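Local coordinates for cation efflux system protein cusF (Escherichia coli, PDB 3E6Z), which carries copper in the periplasm as the metallochaperone of a cation efflux system that confers resistance to copper and silver, at residues I8-V13 and T25-I31. The protein carries 1 engineered substitution. Where two conformers were deposited one is given. Residue numbers count along the deposited sequence, not the author numbering.
Sequences ISATGV and TIHHDPI. With CU (copper (II) ion), chain B.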
ATOM      1  N   ILE A   8       2.169   7.925   3.094  1.00 10.47           N
ATOM      2  CA  ILE A   8       2.060   7.985   1.626  1.00 11.21           C
ATOM      3  C   ILE A   8       0.738   7.391   1.235  1.00 10.69           C
ATOM      4  O   ILE A   8       0.398   6.301   1.648  1.00 11.06           O
ATOM      5  CB  ILE A   8       3.201   7.274   0.977  1.00 11.84           C
ATOM      6  CG1 ILE A   8       4.565   7.852   1.414  1.00 13.23           C
ATOM      7  CG2 ILE A   8       3.086   7.377  -0.535  1.00 12.18           C
ATOM      8  CD1 ILE A   8       5.736   7.084   1.024  1.00 14.56           C
ATOM      9  N   SER A   9      -0.052   8.178   0.470  1.00 10.68           N
ATOM     10  CA  SER A   9      -1.329   7.668  -0.050  0.50 10.96           C
ATOM     11  C   SER A   9      -1.170   7.251  -1.498  1.00 10.61           C
ATOM     12  O   SER A   9      -0.414   7.814  -2.254  1.00 12.51           O
ATOM     13  CB  SER A   9      -2.452   8.684  -0.051  0.50 11.76           C
ATOM     14  OG  SER A   9      -2.678   9.312   1.163  0.50 12.56           O
ATOM     15  N   ALA A  10      -1.851   6.166  -1.846  1.00 10.23           N
ATOM     16  CA  ALA A  10      -1.759   5.642  -3.195  1.00 10.44           C
ATOM     17  C   ALA A  10      -2.996   4.891  -3.559  1.00 10.72           C
ATOM     18  O   ALA A  10      -3.851   4.589  -2.774  1.00 11.02           O
ATOM     19  CB  ALA A  10      -0.591   4.766  -3.312  1.00 11.65           C
ATOM     20  N   THR A  11      -3.094   4.627  -4.872  1.00 10.84           N
ATOM     21  CA  THR A  11      -4.090   3.693  -5.397  1.00 11.01           C
ATOM     22  C   THR A  11      -3.405   2.634  -6.221  1.00 10.67           C
ATOM     23  O   THR A  11      -2.246   2.772  -6.593  1.00 11.55           O
ATOM     24  CB  THR A  11      -5.173   4.487  -6.269  1.00 12.26           C
ATOM     25  OG1 THR A  11      -4.520   5.186  -7.355  1.00 13.21           O
ATOM     26  CG2 THR A  11      -5.986   5.507  -5.495  1.00 13.27           C
ATOM     27  N   GLY A  12      -4.116   1.520  -6.461  1.00 10.65           N
ATOM     28  CA  GLY A  12      -3.506   0.466  -7.282  1.00 11.21           C
ATOM     29  C   GLY A  12      -4.459  -0.721  -7.432  1.00 10.68           C
ATOM     30  O   GLY A  12      -5.615  -0.579  -7.106  1.00 11.94           O
ATOM     31  N   VAL A  13      -3.838  -1.803  -7.875  1.00 10.43           N
ATOM     32  CA  VAL A  13      -4.612  -3.047  -8.068  1.00  9.80           C
ATOM     33  C   VAL A  13      -3.876  -4.146  -7.253  1.00 10.40           C
ATOM     34  O   VAL A  13      -2.668  -4.334  -7.370  1.00 10.82           O
ATOM     35  CB  VAL A  13      -4.666  -3.462  -9.554  1.00 10.51           C
ATOM     36  CG1 VAL A  13      -5.364  -4.864  -9.694  1.00 11.90           C
ATOM     37  CG2 VAL A  13      -5.484  -2.368 -10.326  1.00 11.76           C
ATOM     38  N   THR A  25       0.758  -7.847  -2.282  1.00 10.23           N
ATOM     39  CA  THR A  25       1.497  -7.369  -3.413  1.00 10.77           C
ATOM     40  C   THR A  25       0.529  -6.492  -4.273  1.00 10.68           C
ATOM     41  O   THR A  25      -0.547  -7.001  -4.669  1.00 11.63           O
ATOM     42  CB  THR A  25       2.053  -8.546  -4.225  1.00 11.80           C
ATOM     43  OG1 THR A  25       2.913  -9.292  -3.363  1.00 13.29           O
ATOM     44  CG2 THR A  25       2.831  -8.136  -5.416  1.00 12.92           C
ATOM     45  N   ILE A  26       0.893  -5.239  -4.462  1.00  9.95           N
ATOM     46  CA  ILE A  26       0.043  -4.251  -5.138  1.00  9.99           C
ATOM     47  C   ILE A  26       0.789  -3.636  -6.258  1.00 10.10           C
ATOM     48  O   ILE A  26       1.956  -3.190  -6.102  1.00 10.52           O
ATOM     49  CB  ILE A  26      -0.441  -3.127  -4.156  1.00  9.73           C
ATOM     50  CG1 ILE A  26      -1.151  -3.766  -2.978  1.00  9.52           C
ATOM     51  CG2 ILE A  26      -1.327  -2.067  -4.914  1.00 10.45           C
ATOM     52  CD1 ILE A  26      -1.588  -2.710  -1.867  1.00 10.26           C
ATOM     53  N   HIS A  27       0.103  -3.540  -7.459  1.00 10.33           N
ATOM     54  CA  HIS A  27       0.687  -2.767  -8.537  1.00 10.23           C
ATOM     55  C   HIS A  27       0.039  -1.371  -8.464  1.00 10.82           C
ATOM     56  O   HIS A  27      -1.165  -1.166  -8.710  1.00 11.15           O
ATOM     57  CB  HIS A  27       0.380  -3.451  -9.884  1.00 10.72           C
ATOM     58  CG  HIS A  27       1.063  -2.740 -11.005  1.00 10.66           C
ATOM     59  ND1 HIS A  27       2.423  -2.722 -11.073  1.00 11.80           N
ATOM     60  CD2 HIS A  27       0.566  -1.988 -12.045  1.00 10.94           C
ATOM     61  CE1 HIS A  27       2.748  -1.988 -12.135  1.00 11.89           C
ATOM     62  NE2 HIS A  27       1.653  -1.524 -12.728  1.00 11.62           N
ATOM     63  N   HIS A  28       0.832  -0.407  -7.914  1.00 10.96           N
ATOM     64  CA  HIS A  28       0.308   0.918  -7.629  1.00 10.51           C
ATOM     65  C   HIS A  28       0.403   1.871  -8.853  1.00 11.09           C
ATOM     66  O   HIS A  28       1.313   1.716  -9.681  1.00 11.85           O
ATOM     67  CB  HIS A  28       0.954   1.523  -6.349  1.00 10.58           C
ATOM     68  CG  HIS A  28       2.412   1.921  -6.483  1.00 10.83           C
ATOM     69  ND1 HIS A  28       2.849   2.946  -7.265  1.00 11.69           N
ATOM     70  CD2 HIS A  28       3.531   1.519  -5.801  1.00 11.38           C
ATOM     71  CE1 HIS A  28       4.174   3.151  -7.080  1.00 11.60           C
ATOM     72  NE2 HIS A  28       4.641   2.282  -6.176  1.00 11.86           N
ATOM     73  N   ASP A  29      -0.595   2.728  -8.908  1.00 11.39           N
ATOM     74  CA  ASP A  29      -0.632   3.844  -9.882  1.00 11.41           C
ATOM     75  C   ASP A  29       0.472   4.802  -9.542  1.00 11.83           C
ATOM     76  O   ASP A  29       1.064   4.743  -8.439  1.00 11.91           O
ATOM     77  CB  ASP A  29      -1.994   4.492  -9.806  1.00 11.82           C
ATOM     78  CG  ASP A  29      -3.089   3.473 -10.068  1.00 12.01           C
ATOM     79  OD1 ASP A  29      -2.935   2.671 -11.105  1.00 12.99           O
ATOM     80  OD2 ASP A  29      -4.094   3.522  -9.396  1.00 13.16           O
ATOM     81  N   PRO A  30       0.833   5.704 -10.469  1.00 11.75           N
ATOM     82  CA  PRO A  30       1.883   6.694 -10.104  1.00 11.91           C
ATOM     83  C   PRO A  30       1.511   7.411  -8.802  1.00 11.54           C
ATOM     84  O   PRO A  30       0.322   7.721  -8.532  1.00 12.88           O
ATOM     85  CB  PRO A  30       1.926   7.619 -11.338  1.00 12.50           C
ATOM     86  CG  PRO A  30       1.390   6.764 -12.460  1.00 12.40           C
ATOM     87  CD  PRO A  30       0.317   5.929 -11.819  1.00 11.97           C
ATOM     88  N   ILE A  31       2.572   7.713  -8.064  1.00 12.27           N
ATOM     89  CA  ILE A  31       2.352   8.441  -6.765  1.00 12.79           C
ATOM     90  C   ILE A  31       3.039   9.830  -6.828  1.00 13.45           C
ATOM     91  O   ILE A  31       4.282   9.898  -6.719  1.00 14.16           O
ATOM     92  CB  ILE A  31       2.910   7.696  -5.561  1.00 12.58           C
ATOM     93  CG1 ILE A  31       2.406   6.222  -5.491  1.00 12.42           C
ATOM     94  CG2 ILE A  31       2.482   8.469  -4.240  1.00 12.96           C
ATOM     95  CD1 ILE A  31       3.026   5.440  -4.451  1.00 12.73           C
TER
HETATM   96 CU    CU B   1       6.533   2.279  -5.595  0.70 12.53          CU
HETATM   97  O   HOH W   1      -1.008   5.843  -6.457  1.00 14.99           O
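Strands 8-13 and 25-28 meet as the antiparallel arms of a beta hairpin, yet their short axes cross at 111°, the strong coiling expected of a small OB-fold barrel. Val13 and His27 form a hydrogen-bonded pair, with Val13 N to His27 O and His27 N to Val13 O both 2.9 Å; two residues along, Asp29 N donates to Thr11 O at 2.8 Å. Between them Gly12 and His28 are a non-hydrogen-bonded pair with CA atoms just 3.9 Å apart, so close that a CB on Gly12 would clash with His28 CA. Past the end of strand 25-28, Asp29 OD2 accepts from Thr11 OG1 (2.7 Å), and a water links Thr11 N to Pro30 O, while Ile31 packs against Ile8 and Ala10. His28 ND1 donates to Asp29 O at 2.8 Å, which probably helps set the ring, whose NE2 binds copper at 2.0 Å. Met39 and Met41 of strand 39-44, beside strand 23-28, complete the protein ligands; on the other flank, strand 59-67 pairs with strand 8-18 and lays Phe62 against Ala10, Ile26 and His28.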